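PDB 3NT8: ancylostoma secreted protein 1 from Necator americanus, which is a secreted protein with two CAP domains, probably associated with the transition of infective hookworm larvae to parasitism. Local coordinates for residues A[102-107]-A[120-125]; A[113-118]-A[164-169]; A[147-152]-A[187-192]; A[228-233]-A[283-288]; A[242-247]-A[324-329]. One frame throughout, in Å; residues are numbered along the deposited sequence.

Contact 1: residues A[102-107]-A[120-125]; sequences NTMSWS and EPTLSG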
# COMPACT_ATOMS: atom_id res chain seq x y z
N ASN A 102 12.04 3.87 -11.60
CA ASN A 102 12.61 2.95 -12.53
C ASN A 102 13.71 3.67 -13.32
O ASN A 102 13.52 4.81 -13.74
CB ASN A 102 11.53 2.48 -13.50
CG ASN A 102 10.85 1.18 -13.07
OD1 ASN A 102 11.24 0.56 -12.11
ND2 ASN A 102 9.81 0.80 -13.80
N THR A 103 14.83 3.00 -13.55
CA THR A 103 16.00 3.64 -14.13
C THR A 103 16.81 2.68 -15.05
O THR A 103 16.86 1.43 -14.83
CB THR A 103 16.94 4.27 -13.02
OG1 THR A 103 17.94 5.05 -13.67
CG2 THR A 103 17.63 3.19 -12.20
N MET A 104 17.39 3.28 -16.08
CA MET A 104 18.14 2.53 -17.09
C MET A 104 19.23 3.41 -17.64
O MET A 104 19.01 4.59 -17.93
CB MET A 104 17.24 2.08 -18.24
CG MET A 104 17.91 1.33 -19.29
SD MET A 104 18.38 -0.24 -18.66
CE MET A 104 18.98 -0.90 -20.23
N SER A 105 20.39 2.81 -17.83
CA SER A 105 21.53 3.54 -18.36
C SER A 105 22.03 2.90 -19.65
O SER A 105 22.21 1.68 -19.73
CB SER A 105 22.63 3.65 -17.30
OG SER A 105 23.75 4.36 -17.82
N TRP A 106 22.23 3.72 -20.69
CA TRP A 106 22.84 3.25 -21.93
C TRP A 106 24.19 3.88 -22.20
O TRP A 106 24.43 5.06 -21.88
CB TRP A 106 21.92 3.55 -23.12
CG TRP A 106 20.57 2.99 -22.99
CD1 TRP A 106 19.47 3.60 -22.46
CD2 TRP A 106 20.15 1.71 -23.42
NE1 TRP A 106 18.39 2.76 -22.50
CE2 TRP A 106 18.78 1.59 -23.10
CE3 TRP A 106 20.80 0.64 -24.05
CZ2 TRP A 106 18.04 0.45 -23.39
CZ3 TRP A 106 20.07 -0.51 -24.33
CH2 TRP A 106 18.70 -0.60 -24.00
N SER A 107 25.10 3.11 -22.81
CA SER A 107 26.36 3.67 -23.25
C SER A 107 26.59 3.37 -24.70
O SER A 107 26.29 2.28 -25.20
CB SER A 107 27.55 3.21 -22.41
OG SER A 107 27.45 3.68 -21.08
N GLU A 120 11.45 2.82 -26.21
CA GLU A 120 10.75 1.58 -26.31
C GLU A 120 11.54 0.41 -25.75
O GLU A 120 11.01 -0.39 -25.00
CB GLU A 120 10.27 1.33 -27.76
CG GLU A 120 9.18 0.18 -27.89
CD GLU A 120 9.70 -1.26 -27.76
OE1 GLU A 120 10.92 -1.57 -28.05
OE2 GLU A 120 8.86 -2.12 -27.38
N PRO A 121 12.83 0.31 -26.13
CA PRO A 121 13.58 -0.79 -25.59
C PRO A 121 13.86 -0.62 -24.10
O PRO A 121 14.10 -1.62 -23.43
CB PRO A 121 14.88 -0.80 -26.45
CG PRO A 121 15.04 0.65 -26.83
CD PRO A 121 13.58 1.03 -27.18
N THR A 122 13.87 0.62 -23.57
CA THR A 122 13.97 0.82 -22.11
C THR A 122 12.74 0.25 -21.37
O THR A 122 12.86 -0.51 -20.40
CB THR A 122 14.12 2.28 -21.70
OG1 THR A 122 15.32 2.76 -22.29
CG2 THR A 122 14.25 2.43 -20.18
N LEU A 123 11.57 0.66 -21.84
CA LEU A 123 10.34 0.31 -21.20
C LEU A 123 10.07 -1.23 -21.37
O LEU A 123 9.60 -1.91 -20.43
CB LEU A 123 9.19 1.22 -21.66
CG LEU A 123 8.93 2.45 -20.75
CD1 LEU A 123 10.13 3.35 -20.76
CD2 LEU A 123 7.79 3.23 -21.24
N SER A 124 10.40 -1.77 -22.53
CA SER A 124 10.18 -3.17 -22.75
C SER A 124 11.13 -4.07 -21.99
O SER A 124 10.76 -5.22 -21.61
CB SER A 124 10.08 -3.51 -24.26
OG SER A 124 11.29 -3.38 -24.97
N GLY A 125 12.33 -3.56 -21.75
CA GLY A 125 13.32 -4.16 -20.84
C GLY A 125 12.84 -4.18 -19.36
O GLY A 125 13.00 -5.20 -18.66
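The packing of a helix on the face of the sheet, at its outermost strand 100-107, part of the alpha-beta-alpha sandwich of CAP domains, brings Trp106 of that strand against Thr122 of helix 119-127. The segments are inclined at 130° between their N-to-C directions, with axes 9.4 Å apart. Trp106 NE1 donates a hydrogen bond to Thr122 OG1 at 3.1 Å. The oxygen lies at the edge of the indole, close to the ring plane, and the N-H...O angle of 151° makes the bond moderately straight. Thr122 OG1 also bonds to Lys118 O, one turn back in the chain. The hydroxyl therefore links the indole to the turn just ahead of the helix. The two branches of Thr122 divide the work. OG1 faces the indole, while CG2, anti to the backbone N, meets the strand two residues earlier, 3.6 Å from Met104 CB. Met104 has CG anti to its own backbone N (chi1 180°) and bends at chi2. This turns the chain onward toward Trp106, and Met104 CE lies 3.6 Å above the plane of the indole, toward the rim. Pro121 packs more loosely beside the indole. Strand 100-107 pairs with strand 170-177, whose Val173 also touches Thr122. On the helix, Leu123 and Ser124 reach helix 34-52, so helix 119-127 packs against both helix 34-52 and the sheet.

Contact 2: residues A[113-118]-A[164-169]; sequences PDPSVK and YKVCGT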
# COMPACT_ATOMS: atom_id res chain seq x y z
N PRO A 113 22.24 11.06 -30.91
CA PRO A 113 21.65 12.17 -31.63
C PRO A 113 20.10 12.05 -31.68
O PRO A 113 19.43 13.05 -31.92
CB PRO A 113 22.27 12.05 -33.03
CG PRO A 113 22.53 10.53 -33.17
CD PRO A 113 22.98 10.14 -31.80
N ASP A 114 19.54 10.86 -31.44
CA ASP A 114 18.09 10.70 -31.36
C ASP A 114 17.68 9.83 -30.16
O ASP A 114 17.33 8.64 -30.32
CB ASP A 114 17.55 10.14 -32.65
CG ASP A 114 16.06 10.32 -32.77
OD1 ASP A 114 15.49 10.98 -31.88
OD2 ASP A 114 15.48 9.82 -33.74
N PRO A 115 17.75 10.40 -28.96
CA PRO A 115 17.46 9.61 -27.75
C PRO A 115 16.03 9.02 -27.65
O PRO A 115 15.81 8.08 -26.91
CB PRO A 115 17.71 10.61 -26.60
CG PRO A 115 17.55 11.92 -27.22
CD PRO A 115 18.01 11.81 -28.64
N SER A 116 15.06 9.55 -28.39
CA SER A 116 13.71 9.03 -28.34
C SER A 116 13.64 7.54 -28.77
O SER A 116 12.73 6.79 -28.36
CB SER A 116 12.80 9.95 -29.15
OG SER A 116 13.26 10.05 -30.50
N VAL A 117 14.64 7.06 -29.52
CA VAL A 117 14.56 5.66 -30.01
C VAL A 117 14.90 4.64 -28.94
O VAL A 117 14.70 3.42 -29.12
CB VAL A 117 15.35 5.41 -31.31
CG1 VAL A 117 14.81 6.37 -32.41
CG2 VAL A 117 16.87 5.58 -31.08
N LYS A 118 15.39 5.16 -27.82
CA LYS A 118 15.68 4.31 -26.68
C LYS A 118 14.51 4.23 -25.70
O LYS A 118 14.63 3.54 -24.66
CB LYS A 118 16.94 4.81 -25.98
CG LYS A 118 18.21 4.44 -26.70
CD LYS A 118 18.56 2.95 -26.53
CE LYS A 118 19.66 2.56 -27.45
NZ LYS A 118 20.00 1.13 -27.25
N TYR A 164 14.35 11.54 -20.11
CA TYR A 164 15.72 11.05 -20.41
C TYR A 164 16.69 12.25 -20.41
O TYR A 164 16.25 13.38 -20.43
CB TYR A 164 15.81 10.24 -21.70
CG TYR A 164 15.31 10.99 -22.91
CD1 TYR A 164 16.05 12.08 -23.46
CD2 TYR A 164 14.10 10.69 -23.47
CE1 TYR A 164 15.57 12.80 -24.55
CE2 TYR A 164 13.60 11.41 -24.54
CZ TYR A 164 14.35 12.47 -25.07
OH TYR A 164 13.85 13.19 -26.12
N LYS A 165 18.00 12.00 -20.27
CA LYS A 165 19.04 13.00 -20.41
C LYS A 165 20.23 12.39 -21.09
O LYS A 165 20.67 11.34 -20.67
CB LYS A 165 19.47 13.52 -19.05
CG LYS A 165 20.43 14.68 -19.07
CD LYS A 165 19.85 15.95 -19.65
CE LYS A 165 20.96 17.04 -19.55
NZ LYS A 165 20.52 18.45 -19.89
N VAL A 166 20.75 13.05 -22.15
CA VAL A 166 22.01 12.67 -22.78
C VAL A 166 23.24 13.26 -22.00
O VAL A 166 23.26 14.43 -21.64
CB VAL A 166 22.05 13.07 -24.29
CG1 VAL A 166 23.35 12.69 -24.95
CG2 VAL A 166 20.91 12.40 -25.05
N CYS A 167 24.25 12.43 -21.74
CA CYS A 167 25.47 12.94 -21.14
C CYS A 167 26.65 12.53 -21.98
O CYS A 167 27.38 11.62 -21.62
CB CYS A 167 25.64 12.45 -19.71
SG CYS A 167 24.31 12.89 -18.63
N GLY A 168 26.84 13.19 -23.12
CA GLY A 168 27.88 12.80 -24.07
C GLY A 168 27.70 11.43 -24.69
O GLY A 168 27.11 11.32 -25.76
N THR A 169 28.21 10.39 -24.05
CA THR A 169 28.17 9.00 -24.59
C THR A 169 27.28 8.14 -23.71
O THR A 169 27.25 6.90 -23.85
CB THR A 169 29.59 8.32 -24.68
OG1 THR A 169 30.30 8.56 -23.47
CG2 THR A 169 30.40 8.87 -25.86
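Apolar packing carries this contact, and Pro115 is at its centre. Its CG comes within 3.4 Å of Tyr164 CE1. The same proline also reaches the next inward-facing residue of the strand, with Pro115 CB 4.0 Å from Val166 CG2. The pyrrolidine ring thus rests on two side chains, Tyr164 and Val166, that alternate with the outward-pointing Lys165.

A CH-pi interaction adds to this packing. Pro115 CB stands 4.0 Å from the centroid of the Tyr164 ring, 26° off the ring normal, so it lies over the face but toward the rim. Tyr164 holds CG between its backbone N and carbonyl carbon (chi1 57°), which turns one ring face to the proline. The two side chains cross at about a right angle.

The segments belong to the first CAP domain. Residues 115-118 form a short 3-10 turn leading into helix 119-127, and Tyr164 and Val166 lie on strand 159-167 of the mixed sheet. Leu171 of the adjoining strand 170-177 also touches Pro115 and Val166.

No polar bond crosses the contact. Within 113-118, Ser116 OG donates to Asp114 OD1 at 2.8 Å, meeting the oxygen from above the carboxylate plane. Lys118 N bonds to Pro115 O, closing the turn that presents the proline. Tyr164 OH bonds outside the contact to Asp36 OD2 of helix 34-52, which fixes the far end of the phenol. Farther along the same segment, Cys167 forms a disulfide with Cys89.

Contact 3: residues A[147-152]-A[187-192]; sequences FAFSNM and PMWETG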
# COMPACT_ATOMS: atom_id res chain seq x y z
N PHE A 147 11.32 -6.13 -9.91
CA PHE A 147 11.32 -4.75 -9.42
C PHE A 147 10.76 -3.76 -10.42
O PHE A 147 9.88 -2.94 -10.09
CB PHE A 147 12.72 -4.31 -9.08
CG PHE A 147 12.78 -2.88 -8.58
CD1 PHE A 147 12.39 -2.56 -7.27
CD2 PHE A 147 13.18 -1.86 -9.42
CE1 PHE A 147 12.42 -1.24 -6.81
CE2 PHE A 147 13.22 -0.52 -8.95
CZ PHE A 147 12.82 -0.23 -7.66
N ALA A 148 11.31 -3.77 -11.62
CA ALA A 148 10.98 -2.80 -12.61
C ALA A 148 9.56 -3.03 -13.18
O ALA A 148 8.87 -2.07 -13.42
CB ALA A 148 12.09 -2.81 -13.72
N PHE A 149 9.14 -4.28 -13.32
CA PHE A 149 7.80 -4.65 -13.75
C PHE A 149 6.73 -4.24 -12.75
O PHE A 149 5.70 -3.76 -13.19
CB PHE A 149 7.73 -6.16 -14.07
CG PHE A 149 6.30 -6.70 -14.27
CD1 PHE A 149 5.67 -6.57 -15.50
CD2 PHE A 149 5.62 -7.36 -13.23
CE1 PHE A 149 4.36 -7.07 -15.72
CE2 PHE A 149 4.30 -7.89 -13.42
CZ PHE A 149 3.66 -7.74 -14.66
N SER A 150 7.00 -4.38 -11.45
CA SER A 150 6.08 -4.02 -10.36
C SER A 150 5.64 -2.56 -10.33
O SER A 150 4.44 -2.30 -10.16
CB SER A 150 6.62 -4.48 -9.00
OG SER A 150 7.64 -3.64 -8.47
N ASN A 151 6.58 -1.63 -10.56
CA ASN A 151 6.26 -0.21 -10.72
C ASN A 151 5.42 0.09 -11.93
O ASN A 151 4.54 0.93 -11.86
CB ASN A 151 7.51 0.73 -10.72
CG ASN A 151 8.35 0.57 -9.46
OD1 ASN A 151 7.80 0.50 -8.39
ND2 ASN A 151 9.68 0.42 -9.62
N MET A 152 5.65 -0.62 -13.02
CA MET A 152 4.89 -0.37 -14.25
C MET A 152 3.44 -0.83 -14.13
O MET A 152 2.54 -0.18 -14.67
CB MET A 152 5.56 -1.03 -15.46
CG MET A 152 6.94 -0.52 -15.74
SD MET A 152 7.64 -1.00 -17.37
CE MET A 152 6.41 -0.31 -18.51
N PRO A 187 0.26 -7.86 -3.27
CA PRO A 187 -0.15 -8.14 -4.63
C PRO A 187 0.02 -6.93 -5.52
O PRO A 187 -0.35 -5.80 -5.16
CB PRO A 187 -1.62 -8.53 -4.51
CG PRO A 187 -2.04 -8.07 -3.10
CD PRO A 187 -0.80 -8.16 -2.29
N MET A 188 0.63 -7.17 -6.68
CA MET A 188 0.83 -6.10 -7.66
C MET A 188 -0.54 -5.65 -8.16
O MET A 188 -0.74 -4.46 -8.42
CB MET A 188 1.73 -6.56 -8.79
CG MET A 188 3.16 -6.67 -8.31
SD MET A 188 4.36 -7.26 -9.47
CE MET A 188 3.85 -8.99 -9.59
N TRP A 189 -1.49 -6.60 -8.22
CA TRP A 189 -2.89 -6.31 -8.58
C TRP A 189 -3.77 -7.45 -8.05
O TRP A 189 -3.29 -8.58 -7.75
CB TRP A 189 -3.06 -6.13 -10.16
CG TRP A 189 -2.83 -7.43 -10.94
CD1 TRP A 189 -3.77 -8.41 -11.25
CD2 TRP A 189 -1.59 -7.90 -11.51
NE1 TRP A 189 -3.20 -9.42 -12.00
CE2 TRP A 189 -1.86 -9.13 -12.17
CE3 TRP A 189 -0.29 -7.39 -11.55
CZ2 TRP A 189 -0.87 -9.87 -12.80
CZ3 TRP A 189 0.69 -8.11 -12.22
CH2 TRP A 189 0.40 -9.36 -12.80
N GLU A 190 -5.07 -7.20 -8.02
CA GLU A 190 -5.99 -8.24 -7.56
C GLU A 190 -6.59 -8.95 -8.72
O GLU A 190 -7.02 -8.34 -9.68
CB GLU A 190 -7.07 -7.64 -6.64
CG GLU A 190 -6.50 -7.29 -5.25
CD GLU A 190 -7.56 -6.82 -4.26
OE1 GLU A 190 -8.39 -5.95 -4.61
OE2 GLU A 190 -7.52 -7.32 -3.12
N THR A 191 -6.57 -10.27 -8.67
CA THR A 191 -7.20 -11.08 -9.73
C THR A 191 -8.74 -10.78 -9.77
O THR A 191 -9.43 -10.84 -8.74
CB THR A 191 -6.86 -12.60 -9.58
OG1 THR A 191 -5.45 -12.78 -9.41
CG2 THR A 191 -7.25 -13.39 -10.80
N GLY A 192 -9.23 -10.41 -10.95
CA GLY A 192 -10.67 -10.34 -11.17
C GLY A 192 -10.92 -9.88 -12.56
O GLY A 192 -9.97 -9.65 -13.31
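Helix segment 147-152 faces a largely irregular segment, 187-192; the closest CA atoms are those of Ser150 and Met188, 6.3 Å apart. Helix 147-153 belongs to the first CAP domain, and the contact joins it to the chain running into short strand 190-191. Met188 bridges the two segments. Its CG lies anti to the carbonyl carbon (chi1 -73°), the chain runs extended through chi2, and it bends only at chi3. This carries the sulfur up to the helix, where Met188 SD sits 3.6 Å from Ser150 CB. The same sulfur lies 4.0 Å from Phe149 CD2 and makes a Met-aromatic contact, 5.0 Å from SD to the ring centroid, with an oblique approach. Met188 CE continues past it to the CE2 corner of that ring. Trp189 meets the same CE2 corner and the adjoining CZ: its CZ3 is 3.8 Å from Phe149 CE2. That atom lies at the edge of the indole, near its plane, and the two side chains cross at about a right angle. The serine hydroxyl turns back into its own helix, with Ser150 OG bonded to Phe147 O at 2.9 Å. Around the contact, Trp127 of helix 119-127 meets Phe149 edge to face, and Val51 of helix 34-52 touches Trp189. No hydrogen bond crosses the segments. The buried join rests on sulfur, aromatic rings and a methylene, with the serine hydroxyl satisfied within its helix.

Contact 4: residues A[228-233]-A[283-288]; sequences PSNTGM and SAIRHG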
# COMPACT_ATOMS: atom_id res chain seq x y z
N PRO A 228 -10.62 18.41 15.91
CA PRO A 228 -10.13 19.75 15.49
C PRO A 228 -8.94 20.28 16.29
O PRO A 228 -8.20 21.13 15.80
CB PRO A 228 -11.35 20.67 15.69
CG PRO A 228 -12.51 19.74 16.04
CD PRO A 228 -11.92 18.49 16.60
N SER A 229 -8.76 19.78 17.52
CA SER A 229 -7.62 20.14 18.33
C SER A 229 -6.29 19.52 17.90
O SER A 229 -5.24 19.99 18.32
CB SER A 229 -7.89 19.74 19.78
OG SER A 229 -9.01 20.49 20.22
N ASN A 230 -6.32 18.47 17.07
CA ASN A 230 -5.10 17.81 16.62
C ASN A 230 -4.65 18.33 15.25
O ASN A 230 -5.46 18.79 14.43
CB ASN A 230 -5.23 16.24 16.63
CG ASN A 230 -5.66 15.65 18.00
OD1 ASN A 230 -5.24 16.13 19.05
ND2 ASN A 230 -6.46 14.55 17.98
N THR A 231 -3.35 18.26 15.03
CA THR A 231 -2.71 18.80 13.85
C THR A 231 -1.86 17.71 13.31
O THR A 231 -1.10 17.09 14.07
CB THR A 231 -1.74 19.99 14.22
OG1 THR A 231 -2.49 21.01 14.90
CG2 THR A 231 -1.11 20.58 12.97
N GLY A 232 -1.95 17.48 12.00
CA GLY A 232 -1.13 16.49 11.29
C GLY A 232 -1.96 15.37 10.67
O GLY A 232 -1.46 14.59 9.85
N MET A 233 -3.23 15.27 11.08
CA MET A 233 -4.09 14.25 10.57
C MET A 233 -5.33 14.87 9.97
O MET A 233 -5.71 15.98 10.32
CB MET A 233 -4.47 13.24 11.68
CG MET A 233 -3.44 12.17 11.95
SD MET A 233 -3.23 10.92 10.66
CE MET A 233 -4.52 9.81 10.98
N SER A 283 -2.22 11.13 21.34
CA SER A 283 -1.11 10.41 21.93
C SER A 283 -0.25 9.76 20.83
O SER A 283 0.99 9.63 20.93
CB SER A 283 -1.67 9.37 22.93
OG SER A 283 -0.64 8.58 23.44
N ALA A 284 -0.88 9.27 19.78
CA ALA A 284 -0.04 8.76 18.69
C ALA A 284 0.72 9.86 17.97
O ALA A 284 1.83 9.60 17.50
CB ALA A 284 -0.78 8.00 17.76
N ILE A 285 0.13 11.05 17.86
CA ILE A 285 0.76 12.22 17.24
C ILE A 285 2.01 12.67 18.00
O ILE A 285 3.01 12.96 17.37
CB ILE A 285 -0.21 13.40 17.10
CG1 ILE A 285 -1.29 13.05 16.06
CG2 ILE A 285 0.54 14.70 16.72
CD1 ILE A 285 -2.31 14.11 15.86
N ARG A 286 1.97 12.65 19.34
CA ARG A 286 3.10 13.03 20.16
C ARG A 286 4.33 12.19 19.94
O ARG A 286 5.44 12.72 19.90
CB ARG A 286 2.69 12.92 21.63
CG ARG A 286 2.03 14.20 22.12
CD ARG A 286 2.02 14.26 23.65
NE ARG A 286 1.15 13.23 24.17
CZ ARG A 286 -0.16 13.35 24.31
NH1 ARG A 286 -0.75 14.49 23.98
NH2 ARG A 286 -0.85 12.33 24.83
N HIS A 287 4.11 10.88 19.84
CA HIS A 287 5.16 9.98 19.55
C HIS A 287 5.61 10.02 18.08
O HIS A 287 6.84 10.01 17.76
CB HIS A 287 4.69 8.60 19.91
CG HIS A 287 5.71 7.56 19.62
ND1 HIS A 287 6.98 7.60 20.16
CD2 HIS A 287 5.68 6.48 18.80
CE1 HIS A 287 7.67 6.58 19.70
NE2 HIS A 287 6.91 5.89 18.88
N GLY A 288 4.65 10.05 17.17
CA GLY A 288 4.98 10.28 15.77
C GLY A 288 5.91 11.47 15.50
O GLY A 288 6.89 11.33 14.73
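Ile285 points from helix 278-288 into the segment ahead of helix 235-253 and overlaps Asn230 and Thr231. Its CD1 methyl does most of the touching. Ile285 CD1 lies 3.7 Å from Asn230 CB and equally close to Thr231 O. The second branch joins at one point, with Ile285 CG2 3.9 Å from Thr231 O. The extended chi2 of the isoleucine (179°) drives CD1 out from the helix to reach both residues. CG2 lies anti to the backbone N and follows alongside. A backbone carbonyl thus rests against two methyl groups, in van der Waals contact only.

The contact belongs to the second CAP domain. There the irregular segment 228-233 passes along one side of helix 278-288, which through Ala284 and His287 packs on strand 381-388 of the sheet.

Asn230 meets the helix in two ways. Its CB packs on the CD1 methyl, whereas its amide turns to an earlier turn of the same helix: Asn230 ND2 bonds to Glu281 OE1 and to Cys278 O. Cys278 is itself tied by a disulfide to Cys227, just before Pro228. Met233 skirts the contact and touches Glu281.

Contact 5: residues A[242-247]-A[324-329]; sequences LSVHNE and QASQLW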
# COMPACT_ATOMS: atom_id res chain seq x y z
N LEU A 242 -9.46 3.29 10.15
CA LEU A 242 -10.57 2.78 10.90
C LEU A 242 -11.29 1.70 10.12
O LEU A 242 -11.60 0.65 10.69
CB LEU A 242 -11.49 3.90 11.39
CG LEU A 242 -12.68 3.55 12.29
CD1 LEU A 242 -12.23 3.03 13.63
CD2 LEU A 242 -13.67 4.74 12.47
N SER A 243 -11.55 1.96 8.83
CA SER A 243 -12.22 1.02 7.95
C SER A 243 -11.35 -0.20 7.68
O SER A 243 -11.88 -1.31 7.70
CB SER A 243 -12.62 1.65 6.62
OG SER A 243 -11.44 2.09 5.95
N VAL A 244 -10.06 -0.00 7.39
CA VAL A 244 -9.16 -1.15 7.19
C VAL A 244 -9.06 -2.02 8.44
O VAL A 244 -9.09 -3.24 8.35
CB VAL A 244 -7.77 -0.75 6.66
CG1 VAL A 244 -6.88 -2.01 6.50
CG2 VAL A 244 -7.88 -0.05 5.29
N HIS A 245 -8.99 -1.40 9.61
CA HIS A 245 -9.05 -2.18 10.86
C HIS A 245 -10.29 -2.98 11.02
O HIS A 245 -10.23 -4.22 11.22
CB HIS A 245 -8.79 -1.35 12.10
CG HIS A 245 -7.32 -1.08 12.34
ND1 HIS A 245 -6.54 -0.35 11.46
CD2 HIS A 245 -6.50 -1.47 13.34
CE1 HIS A 245 -5.30 -0.29 11.92
NE2 HIS A 245 -5.25 -0.97 13.05
N ASN A 246 -11.42 -2.30 10.94
CA ASN A 246 -12.70 -2.93 11.15
C ASN A 246 -13.07 -4.00 10.18
O ASN A 246 -13.69 -4.96 10.59
CB ASN A 246 -13.84 -1.91 11.29
CG ASN A 246 -13.96 -1.38 12.73
OD1 ASN A 246 -13.83 -2.16 13.64
ND2 ASN A 246 -14.23 -0.07 12.93
N GLU A 247 -12.70 -3.81 8.91
CA GLU A 247 -12.97 -4.76 7.90
C GLU A 247 -12.17 -6.06 8.09
O GLU A 247 -12.65 -7.15 7.78
CB GLU A 247 -12.70 -4.16 6.53
CG GLU A 247 -13.76 -3.19 6.12
CD GLU A 247 -13.73 -2.83 4.65
OE1 GLU A 247 -12.81 -3.26 3.90
OE2 GLU A 247 -14.65 -2.10 4.23
N GLN A 324 -1.21 0.66 3.53
CA GLN A 324 -0.06 -0.21 3.50
C GLN A 324 0.38 -0.66 4.94
O GLN A 324 0.80 -1.78 5.13
CB GLN A 324 1.09 0.49 2.80
CG GLN A 324 2.18 -0.42 2.36
CD GLN A 324 3.41 0.34 1.80
OE1 GLN A 324 4.46 0.49 2.49
NE2 GLN A 324 3.29 0.82 0.54
N ALA A 325 0.34 0.24 5.89
CA ALA A 325 0.82 -0.05 7.26
C ALA A 325 -0.12 -1.05 7.85
O ALA A 325 0.33 -2.03 8.41
CB ALA A 325 0.87 1.23 8.14
N SER A 326 -1.40 -0.76 7.78
CA SER A 326 -2.42 -1.62 8.30
C SER A 326 -2.32 -3.07 7.76
O SER A 326 -2.46 -4.02 8.51
CB SER A 326 -3.77 -0.98 8.00
OG SER A 326 -3.92 0.17 8.81
N GLN A 327 -2.02 -3.19 6.45
CA GLN A 327 -2.02 -4.50 5.80
C GLN A 327 -0.76 -5.26 6.18
O GLN A 327 -0.82 -6.47 6.34
CB GLN A 327 -2.13 -4.36 4.26
CG GLN A 327 -3.58 -3.89 3.79
CD GLN A 327 -3.57 -3.43 2.31
OE1 GLN A 327 -2.55 -2.94 1.80
NE2 GLN A 327 -4.67 -3.62 1.62
N LEU A 328 0.38 -4.56 6.24
CA LEU A 328 1.67 -5.19 6.63
C LEU A 328 1.57 -5.71 8.06
O LEU A 328 2.05 -6.82 8.36
CB LEU A 328 2.86 -4.23 6.48
CG LEU A 328 3.36 -4.04 5.03
CD1 LEU A 328 4.36 -2.82 4.79
CD2 LEU A 328 3.91 -5.37 4.40
N TRP A 329 0.95 -4.94 8.94
CA TRP A 329 0.70 -5.45 10.31
C TRP A 329 -0.20 -6.70 10.30
O TRP A 329 0.15 -7.69 10.99
CB TRP A 329 0.07 -4.42 11.17
CG TRP A 329 0.88 -3.20 11.37
CD1 TRP A 329 2.23 -3.11 11.35
CD2 TRP A 329 0.38 -1.87 11.67
NE1 TRP A 329 2.60 -1.79 11.59
CE2 TRP A 329 1.49 -1.02 11.77
CE3 TRP A 329 -0.89 -1.32 11.84
CZ2 TRP A 329 1.36 0.35 12.03
CZ3 TRP A 329 -1.00 0.07 12.05
CH2 TRP A 329 0.10 0.87 12.14
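Both ring nitrogens of His245 are gripped: ND1 bonds to Phe241 O, a turn back in helix 235-253, and NE2 bonds to Tyr387 OH. These two bonds fix the rotation of the imidazole and set its CE1 toward helix 318-330. His245 CE1 comes 3.4 Å from Ser326 OG, approached obliquely. That hydroxyl has its own hydrogen bond to Ala322 O, so its place beside the ring is set from within its helix. The edge of the imidazole also meets that of Trp329, with His245 CE1 4.3 Å from Trp329 CZ3. Val244 supplies the apolar part. Its CG1 lies anti to the backbone N (chi1 179°) and rests 3.6 Å from Ser326 CB. The helices run nearly parallel here, at 23°, with axes 9.9 Å apart, and Val244 and Ser326 have the nearest CA atoms. In this second CAP domain the pair packs against the sheet, where Trp329 NE1 bonds to Ile308 O of strand 305-311 and His358 stacks on the Trp329 ring. With both nitrogens and the hydroxyl bonded to other partners, the helices meet by a ring CH beside a hydroxyl oxygen, a ring edge and a methyl, without a hydrogen bond.

In the fold
Contacts 1, 2 and 3 lie in the first half of the chain, contacts 4 and 5 in the second. Contacts 1 and 2 interleave along the chain, touch through Trp106 and Lys118, and have centres about 11 Å apart against one sheet. Contact 3 follows contact 1, interleaves with contact 2 and joins contact 1 through Asn102, whose amide probably bonds to Ala148 and Asn151. Contacts 4 and 5 also interleave, with centres about 19 Å apart, and both involve helices packed around the second sheet. Its strand order, 1-3-4-2, matches that of the first. Contacts 1 and 4 lie on opposite sides of the chain's centre, about 43 Å between centres, consistent with two separate CAP domains of similar architecture.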